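Local coordinates for protein fatty acid amide hydrolase (Candida albicans, PDB 6KVR) that probably hydrolyses monocarboxylic acid amides to the free acid and ammonia, as a serine hydrolase of the amidase signature family, at residues Phe8-Leu14 against Leu423-Ala429; Trp27-Val31 against Val173-Val177; Ser99-Phe104 against Ala133-Asp137; Leu342-Arg348 against Lys376-Pro382. All blocks are in the same frame, centred on the assembly; numbering follows the deposited sequence.

Interaction 1. Residues Phe8-Leu14 against Leu423-Ala429; sequences FLNKDPL and LNYGEGA
One side-chain oxygen serves two successive backbone amides here: OD1 of Asn-424 (chi1 m) accepts from Lys-11 N at 2.8 Å and from Asp-12 N at 2.9 Å. Neither segment is regular helix or strand. Leu-9 centres an inverse gamma turn, and CA atoms pair Lys-11 with Gly-428 (4.6 Å) and Asp-12 with Ala-429 (4.8 Å). At that pairing Ala-429 N donates to Lys-11 O at 3.1 Å. Gly-428 has phi 48° and psi -115°; a CB there would clash with Lys-11 O. Lys-11 arches over the 423-429 chain, NZ lying 3.2 Å from a water that also sits 2.7 Å from Gly-426 O and 2.5 Å from Tyr-425 O. Beyond Asp-12, Leu-14 CD2 meets Leu-423 CD1 at 3.7 Å. Asp-12 (chi1 t) accepts at OD2 from Leu-14 N, two residues on, at 2.9 Å, while OD1 bonds Tyr-17 and Asn-401. Asn-424 ND2 is held by Lys-420 O. The N-terminal arm is thus fastened to the loop after helix 417-423, with an Asx turn at Asp-12 bending the arm.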
loop_
_atom_site.group_PDB
_atom_site.type_symbol
_atom_site.label_atom_id
_atom_site.label_comp_id
_atom_site.label_asym_id
_atom_site.label_seq_id
_atom_site.Cartn_x
_atom_site.Cartn_y
_atom_site.Cartn_z
ATOM N N PHE A 8 25.833 -3.867 -23.327
ATOM C CA PHE A 8 25.133 -3.890 -22.042
ATOM C C PHE A 8 24.667 -5.280 -21.636
ATOM O O PHE A 8 24.272 -5.458 -20.478
ATOM C CB PHE A 8 23.903 -2.983 -22.068
ATOM C CG PHE A 8 24.223 -1.525 -22.160
ATOM C CD1 PHE A 8 24.473 -0.933 -23.387
ATOM C CD2 PHE A 8 24.255 -0.739 -21.019
ATOM C CE1 PHE A 8 24.760 0.411 -23.475
ATOM C CE2 PHE A 8 24.540 0.604 -21.106
ATOM C CZ PHE A 8 24.806 1.176 -22.339
ATOM N N LEU A 9 24.699 -6.256 -22.545
ATOM C CA LEU A 9 24.069 -7.564 -22.328
ATOM C C LEU A 9 24.973 -8.520 -21.563
ATOM O O LEU A 9 25.215 -9.646 -21.993
ATOM C CB LEU A 9 23.652 -8.163 -23.667
ATOM C CG LEU A 9 22.892 -7.227 -24.616
ATOM C CD1 LEU A 9 22.552 -7.943 -25.912
ATOM C CD2 LEU A 9 21.639 -6.676 -23.956
ATOM N N ASN A 10 25.458 -8.102 -20.396
ATOM C CA ASN A 10 26.420 -8.896 -19.641
ATOM C C ASN A 10 25.892 -9.289 -18.265
ATOM O O ASN A 10 26.678 -9.622 -17.377
ATOM C CB ASN A 10 27.736 -8.132 -19.497
ATOM C CG ASN A 10 27.612 -6.945 -18.550
ATOM O OD1 ASN A 10 26.604 -6.219 -18.565
ATOM N ND2 ASN A 10 28.633 -6.737 -17.721
ATOM N N LYS A 11 24.577 -9.246 -18.063
ATOM C CA LYS A 11 23.994 -9.584 -16.774
ATOM C C LYS A 11 23.144 -10.844 -16.820
ATOM O O LYS A 11 22.954 -11.479 -15.779
ATOM C CB LYS A 11 23.140 -8.413 -16.247
ATOM C CG LYS A 11 23.894 -7.083 -16.097
ATOM C CD LYS A 11 25.047 -7.205 -15.098
ATOM C CE LYS A 11 25.457 -5.854 -14.526
ATOM N NZ LYS A 11 25.265 -4.768 -15.539
ATOM N N ASP A 12 22.626 -11.211 -17.989
ATOM C CA ASP A 12 21.844 -12.434 -18.158
ATOM C C ASP A 12 22.378 -13.085 -19.427
ATOM O O ASP A 12 22.340 -12.456 -20.507
ATOM C CB ASP A 12 20.342 -12.121 -18.243
ATOM C CG ASP A 12 19.454 -13.383 -18.310
ATOM O OD1 ASP A 12 18.296 -13.326 -17.796
ATOM O OD2 ASP A 12 19.896 -14.423 -18.863
ATOM N N PRO A 13 22.901 -14.310 -19.359
ATOM C CA PRO A 13 23.472 -14.924 -20.568
ATOM C C PRO A 13 22.431 -15.268 -21.620
ATOM O O PRO A 13 22.794 -15.413 -22.796
ATOM C CB PRO A 13 24.181 -16.177 -20.031
ATOM C CG PRO A 13 23.504 -16.490 -18.722
ATOM C CD PRO A 13 23.057 -15.161 -18.162
ATOM N N LEU A 14 21.155 -15.388 -21.244
ATOM C CA LEU A 14 20.067 -15.579 -22.208
ATOM C C LEU A 14 20.189 -16.911 -22.960
ATOM O O LEU A 14 19.865 -17.006 -24.145
ATOM C CB LEU A 14 20.000 -14.412 -23.199
ATOM C CG LEU A 14 19.865 -12.973 -22.683
ATOM C CD1 LEU A 14 20.031 -12.024 -23.849
ATOM C CD2 LEU A 14 18.519 -12.738 -21.991
ATOM N N LEU A 423 15.974 -7.716 -20.103
ATOM C CA LEU A 423 16.450 -8.835 -19.296
ATOM C C LEU A 423 17.829 -8.566 -18.710
ATOM O O LEU A 423 18.209 -9.226 -17.739
ATOM C CB LEU A 423 16.460 -10.121 -20.127
ATOM C CG LEU A 423 15.038 -10.605 -20.450
ATOM C CD1 LEU A 423 15.038 -11.808 -21.398
ATOM C CD2 LEU A 423 14.268 -10.909 -19.156
ATOM N N ASN A 424 18.570 -7.588 -19.238
ATOM C CA ASN A 424 19.879 -7.238 -18.691
ATOM C C ASN A 424 19.861 -5.955 -17.852
ATOM O O ASN A 424 20.933 -5.430 -17.519
ATOM C CB ASN A 424 20.897 -7.119 -19.830
ATOM C CG ASN A 424 21.409 -8.480 -20.283
ATOM O OD1 ASN A 424 22.443 -8.959 -19.791
ATOM N ND2 ASN A 424 20.670 -9.126 -21.193
ATOM N N TYR A 425 18.671 -5.494 -17.439
ATOM C CA TYR A 425 18.510 -4.165 -16.834
ATOM C C TYR A 425 19.294 -3.969 -15.539
ATOM O O TYR A 425 19.978 -2.947 -15.367
ATOM C CB TYR A 425 17.040 -3.892 -16.566
ATOM C CG TYR A 425 16.517 -2.898 -17.539
ATOM C CD1 TYR A 425 17.396 -2.070 -18.221
ATOM C CD2 TYR A 425 15.157 -2.789 -17.795
ATOM C CE1 TYR A 425 16.943 -1.143 -19.131
ATOM C CE2 TYR A 425 14.690 -1.872 -18.717
ATOM C CZ TYR A 425 15.591 -1.055 -19.387
ATOM O OH TYR A 425 15.133 -0.125 -20.298
ATOM N N GLY A 426 19.126 -4.845 -14.569
ATOM C CA GLY A 426 19.693 -4.466 -13.272
ATOM C C GLY A 426 20.945 -5.289 -13.030
ATOM O O GLY A 426 22.000 -5.028 -13.621
ATOM N N GLU A 427 20.825 -6.327 -12.208
ATOM C CA GLU A 427 21.808 -7.399 -12.188
ATOM C C GLU A 427 21.317 -8.625 -12.959
ATOM O O GLU A 427 21.772 -9.743 -12.701
ATOM C CB GLU A 427 22.177 -7.754 -10.743
ATOM C CG GLU A 427 22.737 -6.558 -9.939
ATOM C CD GLU A 427 23.311 -6.953 -8.578
ATOM O OE1 GLU A 427 24.257 -7.767 -8.537
ATOM O OE2 GLU A 427 22.834 -6.436 -7.541
ATOM N N GLY A 428 20.387 -8.431 -13.900
ATOM C CA GLY A 428 19.896 -9.486 -14.768
ATOM C C GLY A 428 19.502 -10.775 -14.072
ATOM O O GLY A 428 18.558 -10.800 -13.273
ATOM N N ALA A 429 20.224 -11.860 -14.366
ATOM C CA ALA A 429 19.835 -13.168 -13.858
ATOM C C ALA A 429 20.274 -13.416 -12.419
ATOM O O ALA A 429 20.092 -14.534 -11.923
ATOM C CB ALA A 429 20.392 -14.276 -14.759
HETATM O O HOH W 1 23.893 -3.986 -18.290
HETATM O O HOH W 2 22.454 -3.269 -15.673
#

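Interaction 2. Residues Trp27-Val31 against Val173-Val177; sequences WLPKV and VSKIV
Trp-27, with chi1 m and chi2 97°, swings the six-membered ring of its indole over the backbone of Ser-174, whose CA sits 4.3 Å from the ring centroid and 24° off the normal, a CH-pi contact. Trp-27 CB touches Val-173 CG1 at 3.7 Å, and Trp-27 CZ3 lies 4.2 Å from Ile-176 CG2 near the ring plane. Residues 27-31 are helical, kinked where Pro-29 and Lys-30 lack the bond to the preceding turn, though Val-31 N still reaches Trp-27 O at 3.3 Å. Opposite them a 3-10 turn begins at Val-173, with Ile-176 N bonded to Val-173 O at 2.8 Å. The contact therefore sets one side of N-terminal helix 20-40 against the connection between strand 155-158 and helix 185-192, inside the amidase region. CA atoms stay apart, 7.2 Å for Trp-27 and Val-173, 7.5 Å for Lys-30 and Ile-176. Ile-176 (chi1 and chi2 t) extends CD1 to 3.3 Å from Lys-30 O. Val-31 CG2 meets Val-173 CG1 at 4.0 Å, and Lys-30 CD lies 4.2 Å from Val-177 CG1.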
loop_
_atom_site.group_PDB
_atom_site.type_symbol
_atom_site.label_atom_id
_atom_site.label_comp_id
_atom_site.label_asym_id
_atom_site.label_seq_id
_atom_site.Cartn_x
_atom_site.Cartn_y
_atom_site.Cartn_z
ATOM N N TRP A 27 4.616 -24.351 -31.378
ATOM C CA TRP A 27 3.923 -23.095 -31.083
ATOM C C TRP A 27 3.620 -22.236 -32.302
ATOM O O TRP A 27 2.537 -21.642 -32.372
ATOM C CB TRP A 27 4.734 -22.302 -30.062
ATOM C CG TRP A 27 4.842 -23.060 -28.770
ATOM C CD1 TRP A 27 5.876 -23.852 -28.373
ATOM C CD2 TRP A 27 3.865 -23.118 -27.723
ATOM N NE1 TRP A 27 5.614 -24.389 -27.135
ATOM C CE2 TRP A 27 4.384 -23.960 -26.716
ATOM C CE3 TRP A 27 2.606 -22.536 -27.535
ATOM C CZ2 TRP A 27 3.696 -24.237 -25.539
ATOM C CZ3 TRP A 27 1.915 -22.815 -26.361
ATOM C CH2 TRP A 27 2.467 -23.654 -25.374
ATOM N N LEU A 28 4.525 -22.171 -33.277
ATOM C CA LEU A 28 4.299 -21.344 -34.461
ATOM C C LEU A 28 2.972 -21.594 -35.171
ATOM O O LEU A 28 2.361 -20.607 -35.621
ATOM C CB LEU A 28 5.462 -21.526 -35.441
ATOM C CG LEU A 28 5.399 -20.705 -36.735
ATOM C CD1 LEU A 28 5.135 -19.215 -36.464
ATOM C CD2 LEU A 28 6.691 -20.891 -37.518
ATOM N N PRO A 29 2.470 -22.832 -35.324
ATOM C CA PRO A 29 1.126 -22.987 -35.920
ATOM C C PRO A 29 0.023 -22.262 -35.154
ATOM O O PRO A 29 -0.857 -21.660 -35.783
ATOM C CB PRO A 29 0.917 -24.508 -35.930
ATOM C CG PRO A 29 2.312 -25.076 -35.968
ATOM C CD PRO A 29 3.134 -24.139 -35.128
ATOM N N LYS A 30 0.046 -22.284 -33.818
ATOM C CA LYS A 30 -0.983 -21.571 -33.063
ATOM C C LYS A 30 -0.898 -20.067 -33.282
ATOM O O LYS A 30 -1.928 -19.381 -33.282
ATOM C CB LYS A 30 -0.862 -21.887 -31.573
ATOM C CG LYS A 30 -0.540 -23.340 -31.280
ATOM C CD LYS A 30 -0.772 -23.641 -29.819
ATOM C CE LYS A 30 -0.408 -25.065 -29.497
ATOM N NZ LYS A 30 -1.663 -25.810 -29.252
ATOM N N VAL A 31 0.314 -19.539 -33.468
ATOM C CA VAL A 31 0.480 -18.110 -33.726
ATOM C C VAL A 31 -0.100 -17.740 -35.085
ATOM O O VAL A 31 -0.826 -16.745 -35.218
ATOM C CB VAL A 31 1.963 -17.711 -33.620
ATOM C CG1 VAL A 31 2.159 -16.237 -34.002
ATOM C CG2 VAL A 31 2.482 -17.967 -32.232
ATOM N N VAL A 173 3.944 -16.203 -26.010
ATOM C CA VAL A 173 3.355 -17.218 -26.884
ATOM C C VAL A 173 2.913 -18.423 -26.064
ATOM O O VAL A 173 1.854 -19.012 -26.321
ATOM C CB VAL A 173 4.334 -17.605 -28.009
ATOM C CG1 VAL A 173 3.903 -18.922 -28.667
ATOM C CG2 VAL A 173 4.387 -16.472 -29.039
ATOM N N SER A 174 3.693 -18.775 -25.030
ATOM C CA SER A 174 3.312 -19.866 -24.146
ATOM C C SER A 174 1.907 -19.701 -23.578
ATOM O O SER A 174 1.273 -20.701 -23.239
ATOM C CB SER A 174 4.329 -19.993 -23.010
ATOM O OG SER A 174 4.184 -18.916 -22.097
ATOM N N LYS A 175 1.388 -18.476 -23.501
ATOM C CA LYS A 175 0.066 -18.230 -22.940
ATOM C C LYS A 175 -1.023 -18.116 -24.003
ATOM O O LYS A 175 -2.157 -17.739 -23.679
ATOM C CB LYS A 175 0.084 -16.963 -22.078
ATOM C CG LYS A 175 0.925 -17.090 -20.828
ATOM C CD LYS A 175 0.084 -17.756 -19.751
ATOM C CE LYS A 175 0.890 -18.397 -18.654
ATOM N NZ LYS A 175 -0.021 -18.615 -17.505
ATOM N N ILE A 176 -0.720 -18.435 -25.263
ATOM C CA ILE A 176 -1.748 -18.351 -26.295
ATOM C C ILE A 176 -2.870 -19.354 -26.065
ATOM O O ILE A 176 -3.927 -19.244 -26.698
ATOM C CB ILE A 176 -1.119 -18.526 -27.696
ATOM C CG1 ILE A 176 -2.088 -18.061 -28.792
ATOM C CG2 ILE A 176 -0.679 -19.964 -27.914
ATOM C CD1 ILE A 176 -1.530 -18.223 -30.196
ATOM N N VAL A 177 -2.678 -20.305 -25.147
ATOM C CA VAL A 177 -3.703 -21.273 -24.778
ATOM C C VAL A 177 -4.404 -20.897 -23.474
ATOM O O VAL A 177 -5.153 -21.701 -22.923
ATOM C CB VAL A 177 -3.101 -22.681 -24.682
ATOM C CG1 VAL A 177 -2.539 -23.112 -26.039
ATOM C CG2 VAL A 177 -2.004 -22.702 -23.624
#

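Interaction 3. Residues Ser99-Phe104 against Ala133-Asp137; sequences SSVEVF and AEERD
The carboxylate of Asp-137 grips the start of helix 100-118 with both oxygens: OD1 accepts from Ser-100 N at 2.8 Å and OD2 from Val-101 N at 3.0 Å, both nearly linear. Asp-137 reaches them with chi1 at -79°. Just before the helix, Ser-99 is the N-cap. Its OG accepts from Glu-102 N at 2.9 Å, and Ser-99 N donates to Glu-102 OE2 at 3.0 Å, which completes a capping box. Glu-102 holds chi1 near 99° to fold back this way.

The two helical segments run close to antiparallel, at 152°, with axes 8.6 Å apart. Their nearest CA atoms belong to Val-101 and Ala-133, 5.1 Å apart, and the small alanine permits this approach. Ala-133 CB touches Phe-104 CB at 3.9 Å and Val-101 CG2 at 4.2 Å, while Val-101 CG2 also meets Glu-134 CG at 3.9 Å. Ser-100 packs its CB 3.6 Å from Ala-133 O and its OG 3.6 Å from Arg-136 CB; the Arg-136 guanidinium leads off to the carbonyls of Gly-194 and Ala-195. Phe-104 (chi1 t) passes into an edge-to-face contact with Tyr-198.

Three of the first amides of helix 100-118 are thus satisfied by side chains. Those of Ser-100 and Val-101 are met from the neighbouring helix, so a negative charge on helix 126-143 sits at the positive end of the helix dipole.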
loop_
_atom_site.group_PDB
_atom_site.type_symbol
_atom_site.label_atom_id
_atom_site.label_comp_id
_atom_site.label_asym_id
_atom_site.label_seq_id
_atom_site.Cartn_x
_atom_site.Cartn_y
_atom_site.Cartn_z
ATOM N N SER A 99 -27.816 7.449 -30.858
ATOM C CA SER A 99 -27.915 6.050 -30.504
ATOM C C SER A 99 -26.531 5.509 -30.157
ATOM O O SER A 99 -25.500 6.051 -30.565
ATOM C CB SER A 99 -28.540 5.250 -31.648
ATOM O OG SER A 99 -27.592 4.944 -32.652
ATOM N N SER A 100 -26.509 4.452 -29.351
ATOM C CA SER A 100 -25.232 3.806 -29.073
ATOM C C SER A 100 -24.697 3.143 -30.326
ATOM O O SER A 100 -23.489 3.181 -30.590
ATOM C CB SER A 100 -25.374 2.783 -27.946
ATOM O OG SER A 100 -25.557 3.443 -26.722
ATOM N N VAL A 101 -25.594 2.560 -31.121
ATOM C CA VAL A 101 -25.193 1.866 -32.339
ATOM C C VAL A 101 -24.451 2.811 -33.282
ATOM O O VAL A 101 -23.356 2.499 -33.770
ATOM C CB VAL A 101 -26.422 1.243 -33.016
ATOM C CG1 VAL A 101 -26.069 0.787 -34.429
ATOM C CG2 VAL A 101 -26.955 0.084 -32.166
ATOM N N GLU A 102 -25.032 3.980 -33.556
ATOM C CA GLU A 102 -24.393 4.906 -34.479
ATOM C C GLU A 102 -23.052 5.401 -33.930
ATOM O O GLU A 102 -22.078 5.533 -34.681
ATOM C CB GLU A 102 -25.370 6.041 -34.791
ATOM C CG GLU A 102 -25.188 7.324 -34.033
ATOM C CD GLU A 102 -26.267 8.347 -34.377
ATOM O OE1 GLU A 102 -26.346 8.783 -35.555
ATOM O OE2 GLU A 102 -27.054 8.691 -33.469
ATOM N N VAL A 103 -22.961 5.621 -32.614
ATOM C CA VAL A 103 -21.690 6.032 -32.028
ATOM C C VAL A 103 -20.657 4.918 -32.156
ATOM O O VAL A 103 -19.486 5.173 -32.460
ATOM C CB VAL A 103 -21.895 6.468 -30.569
ATOM C CG1 VAL A 103 -20.557 6.502 -29.816
ATOM C CG2 VAL A 103 -22.569 7.832 -30.531
ATOM N N PHE A 104 -21.083 3.663 -31.983
ATOM C CA PHE A 104 -20.159 2.541 -32.112
ATOM C C PHE A 104 -19.630 2.396 -33.535
ATOM O O PHE A 104 -18.432 2.160 -33.739
ATOM C CB PHE A 104 -20.841 1.248 -31.684
ATOM C CG PHE A 104 -19.987 0.037 -31.898
ATOM C CD1 PHE A 104 -18.921 -0.230 -31.053
ATOM C CD2 PHE A 104 -20.220 -0.805 -32.968
ATOM C CE1 PHE A 104 -18.136 -1.333 -31.262
ATOM C CE2 PHE A 104 -19.435 -1.907 -33.182
ATOM C CZ PHE A 104 -18.386 -2.174 -32.338
ATOM N N ALA A 133 -23.563 -2.767 -28.367
ATOM C CA ALA A 133 -24.168 -1.454 -28.561
ATOM C C ALA A 133 -25.673 -1.568 -28.726
ATOM O O ALA A 133 -26.415 -0.685 -28.284
ATOM C CB ALA A 133 -23.555 -0.747 -29.772
ATOM N N GLU A 134 -26.143 -2.652 -29.342
ATOM C CA GLU A 134 -27.582 -2.853 -29.489
ATOM C C GLU A 134 -28.252 -3.032 -28.131
ATOM O O GLU A 134 -29.277 -2.398 -27.846
ATOM C CB GLU A 134 -27.845 -4.051 -30.402
ATOM C CG GLU A 134 -28.102 -3.628 -31.849
ATOM C CD GLU A 134 -27.558 -4.601 -32.863
ATOM O OE1 GLU A 134 -27.258 -5.772 -32.504
ATOM O OE2 GLU A 134 -27.412 -4.184 -34.030
ATOM N N GLU A 135 -27.675 -3.887 -27.276
ATOM C CA GLU A 135 -28.191 -4.047 -25.920
ATOM C C GLU A 135 -28.291 -2.707 -25.213
ATOM O O GLU A 135 -29.284 -2.429 -24.536
ATOM C CB GLU A 135 -27.305 -4.995 -25.111
ATOM C CG GLU A 135 -26.882 -6.242 -25.834
ATOM C CD GLU A 135 -26.078 -7.192 -24.950
ATOM O OE1 GLU A 135 -26.387 -7.296 -23.744
ATOM O OE2 GLU A 135 -25.114 -7.812 -25.459
ATOM N N ARG A 136 -27.273 -1.860 -25.373
ATOM C CA ARG A 136 -27.308 -0.541 -24.754
ATOM C C ARG A 136 -28.545 0.228 -25.190
ATOM O O ARG A 136 -29.245 0.827 -24.364
ATOM C CB ARG A 136 -26.047 0.244 -25.111
ATOM C CG ARG A 136 -24.778 -0.363 -24.574
ATOM C CD ARG A 136 -24.833 -0.446 -23.061
ATOM N NE ARG A 136 -23.580 -0.957 -22.529
ATOM C CZ ARG A 136 -23.334 -2.238 -22.309
ATOM N NH1 ARG A 136 -24.247 -3.168 -22.559
ATOM N NH2 ARG A 136 -22.148 -2.590 -21.815
ATOM N N ASP A 137 -28.833 0.211 -26.488
ATOM C CA ASP A 137 -29.975 0.963 -26.987
ATOM C C ASP A 137 -31.283 0.306 -26.556
ATOM O O ASP A 137 -32.239 1.004 -26.198
ATOM C CB ASP A 137 -29.888 1.098 -28.509
ATOM C CG ASP A 137 -28.893 2.193 -28.958
ATOM O OD1 ASP A 137 -28.652 3.168 -28.195
ATOM O OD2 ASP A 137 -28.338 2.073 -30.075
#

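Interaction 4. Residues Leu342-Arg348 against Lys376-Pro382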
loop_
_atom_site.group_PDB
_atom_site.type_symbol
_atom_site.label_atom_id
_atom_site.label_comp_id
_atom_site.label_asym_id
_atom_site.label_seq_id
_atom_site.Cartn_x
_atom_site.Cartn_y
_atom_site.Cartn_z
ATOM N N LEU A 342 -0.595 28.486 -9.218
ATOM C CA LEU A 342 0.221 27.274 -9.235
ATOM C C LEU A 342 1.698 27.580 -9.022
ATOM O O LEU A 342 2.223 28.572 -9.539
ATOM C CB LEU A 342 0.057 26.521 -10.563
ATOM C CG LEU A 342 -1.348 26.097 -11.004
ATOM C CD1 LEU A 342 -1.412 25.875 -12.498
ATOM C CD2 LEU A 342 -1.798 24.849 -10.282
ATOM N N THR A 343 2.373 26.707 -8.276
ATOM C CA THR A 343 3.831 26.685 -8.197
ATOM C C THR A 343 4.321 25.414 -8.886
ATOM O O THR A 343 3.911 24.308 -8.518
ATOM C CB THR A 343 4.306 26.746 -6.747
ATOM O OG1 THR A 343 3.798 27.937 -6.133
ATOM C CG2 THR A 343 5.833 26.752 -6.671
ATOM N N VAL A 344 5.166 25.564 -9.902
ATOM C CA VAL A 344 5.586 24.441 -10.735
ATOM C C VAL A 344 7.112 24.356 -10.725
ATOM O O VAL A 344 7.794 25.308 -11.113
ATOM C CB VAL A 344 5.059 24.568 -12.177
ATOM C CG1 VAL A 344 5.367 23.297 -12.952
ATOM C CG2 VAL A 344 3.566 24.828 -12.190
ATOM N N ALA A 345 7.643 23.216 -10.288
ATOM C CA ALA A 345 9.062 22.927 -10.415
ATOM C C ALA A 345 9.336 22.276 -11.767
ATOM O O ALA A 345 8.581 21.409 -12.220
ATOM C CB ALA A 345 9.529 22.023 -9.272
ATOM N N ILE A 346 10.407 22.714 -12.425
ATOM C CA ILE A 346 10.708 22.313 -13.794
ATOM C C ILE A 346 11.951 21.444 -13.785
ATOM O O ILE A 346 12.977 21.825 -13.210
ATOM C CB ILE A 346 10.913 23.529 -14.717
ATOM C CG1 ILE A 346 9.799 24.559 -14.501
ATOM C CG2 ILE A 346 10.960 23.088 -16.193
ATOM C CD1 ILE A 346 8.417 24.054 -14.892
ATOM N N ILE A 347 11.867 20.286 -14.432
ATOM C CA ILE A 347 13.036 19.452 -14.684
ATOM C C ILE A 347 13.409 19.659 -16.145
ATOM O O ILE A 347 12.694 19.203 -17.046
ATOM C CB ILE A 347 12.767 17.975 -14.357
ATOM C CG1 ILE A 347 12.610 17.789 -12.841
ATOM C CG2 ILE A 347 13.890 17.073 -14.884
ATOM C CD1 ILE A 347 12.273 16.355 -12.421
ATOM N N ARG A 348 14.510 20.376 -16.393
ATOM C CA ARG A 348 15.016 20.538 -17.754
ATOM C C ARG A 348 15.902 19.386 -18.195
ATOM O O ARG A 348 16.085 19.188 -19.405
ATOM C CB ARG A 348 15.827 21.834 -17.888
ATOM C CG ARG A 348 15.177 23.050 -17.287
ATOM C CD ARG A 348 14.457 23.811 -18.348
ATOM N NE ARG A 348 13.913 25.075 -17.868
ATOM C CZ ARG A 348 13.443 26.012 -18.676
ATOM N NH1 ARG A 348 13.475 25.863 -19.991
ATOM N NH2 ARG A 348 12.918 27.119 -18.154
ATOM N N LYS A 376 4.267 30.781 -10.400
ATOM C CA LYS A 376 5.589 30.705 -9.795
ATOM C C LYS A 376 6.277 29.435 -10.285
ATOM O O LYS A 376 5.794 28.323 -10.037
ATOM C CB LYS A 376 5.477 30.721 -8.270
ATOM C CG LYS A 376 6.808 30.753 -7.513
ATOM C CD LYS A 376 6.568 30.430 -6.034
ATOM C CE LYS A 376 7.659 30.958 -5.097
ATOM N NZ LYS A 376 8.994 30.318 -5.286
ATOM N N ILE A 377 7.389 29.586 -11.000
ATOM C CA ILE A 377 8.155 28.442 -11.474
ATOM C C ILE A 377 9.459 28.377 -10.690
ATOM O O ILE A 377 10.050 29.407 -10.342
ATOM C CB ILE A 377 8.428 28.471 -12.995
ATOM C CG1 ILE A 377 9.484 29.503 -13.332
ATOM C CG2 ILE A 377 7.144 28.713 -13.806
ATOM C CD1 ILE A 377 10.448 29.008 -14.380
ATOM N N ILE A 378 9.879 27.157 -10.378
ATOM C CA ILE A 378 11.134 26.879 -9.694
ATOM C C ILE A 378 11.962 26.020 -10.635
ATOM O O ILE A 378 11.465 25.006 -11.140
ATOM C CB ILE A 378 10.897 26.150 -8.356
ATOM C CG1 ILE A 378 10.106 27.024 -7.385
ATOM C CG2 ILE A 378 12.205 25.683 -7.744
ATOM C CD1 ILE A 378 9.717 26.300 -6.111
ATOM N N GLU A 379 13.206 26.432 -10.899
ATOM C CA GLU A 379 14.117 25.620 -11.699
ATOM C C GLU A 379 14.731 24.568 -10.784
ATOM O O GLU A 379 15.343 24.900 -9.762
ATOM C CB GLU A 379 15.191 26.473 -12.378
ATOM C CG GLU A 379 14.660 27.435 -13.453
ATOM C CD GLU A 379 14.140 26.751 -14.738
ATOM O OE1 GLU A 379 14.658 25.683 -15.134
ATOM O OE2 GLU A 379 13.212 27.305 -15.373
ATOM N N PHE A 380 14.533 23.300 -11.133
ATOM C CA PHE A 380 14.668 22.183 -10.204
ATOM C C PHE A 380 15.698 21.198 -10.739
ATOM O O PHE A 380 15.524 20.646 -11.832
ATOM C CB PHE A 380 13.309 21.503 -10.020
ATOM C CG PHE A 380 13.315 20.341 -9.076
ATOM C CD1 PHE A 380 14.051 20.379 -7.901
ATOM C CD2 PHE A 380 12.536 19.223 -9.345
ATOM C CE1 PHE A 380 14.025 19.305 -7.024
ATOM C CE2 PHE A 380 12.502 18.151 -8.477
ATOM C CZ PHE A 380 13.249 18.187 -7.319
ATOM N N ASP A 381 16.766 20.983 -9.971
ATOM C CA ASP A 381 17.794 20.005 -10.300
ATOM C C ASP A 381 17.519 18.748 -9.472
ATOM O O ASP A 381 17.915 18.686 -8.300
ATOM C CB ASP A 381 19.186 20.575 -10.000
ATOM C CG ASP A 381 20.311 19.721 -10.554
ATOM O OD1 ASP A 381 20.062 18.562 -10.965
ATOM O OD2 ASP A 381 21.456 20.221 -10.584
ATOM N N PRO A 382 16.849 17.736 -10.020
ATOM C CA PRO A 382 16.257 16.680 -9.179
ATOM C C PRO A 382 17.324 15.786 -8.576
ATOM O O PRO A 382 18.227 15.315 -9.281
ATOM C CB PRO A 382 15.368 15.908 -10.165
ATOM C CG PRO A 382 16.030 16.109 -11.485
ATOM C CD PRO A 382 16.578 17.522 -11.452
HETATM O O HOH W 3 16.183 20.770 -14.407
#
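Lys-376 opens the pairing: its N donates a weak bond to Leu-342 O (3.1 Å) and its O accepts from Val-344 N at 2.8 Å, beside Thr-343, its parallel bridge partner. Ile-377 sits level with Val-344 and sends its side chain to the face lined by Val-344 and Ile-346, its CB 4.4 Å from Ile-346 CG1; Val-367 of helix 357-372 covers that face. Ile-378 turns to the other face with Ala-345, CB to CB 4.4 Å. Its N reaches Val-344 O at 2.9 Å and its O takes Ile-346 N at 2.8 Å. Glu-379 closes a two-pronged salt bridge with Arg-348, OE1 to NE 2.9 Å and OE2 to NH2 2.8 Å. The chain then carries on to Phe-380, whose N bonds Ile-346 O at 3.0 Å and whose O reaches Arg-348 N through a water. The Phe-380 ring lies against Ile-347 CG1 (3.8 Å from CD2) and stacks on Phe-454. Pro-382 ends the run with CB 3.9 Å from Ile-347 CD1. Strand 462-466 flanks the far edge of strand 343-346, so this is a beta-alpha-beta crossover at the edge of the amidase sheet.

How the interactions relate
Each contact lies roughly 25 Å or more from the chain centre and is partly buried, so the four mark the periphery rather than the core. Interactions 1 and 2 both bring the N-terminal part of the chain onto the amidase region, the first mainly by polar bonds to a loop, the second by side-chain packing with no cross-segment hydrogen bond. Interactions 3 and 4 each join elements close in sequence, a helix pair and a strand pair; the first relies on a carboxylate at a helix start, the second on backbone bonds plus a salt bridge. Interaction 1 encloses all the others along the chain, while interactions 2 and 4 stand on opposite sides of its centre, 49 Å apart between centres.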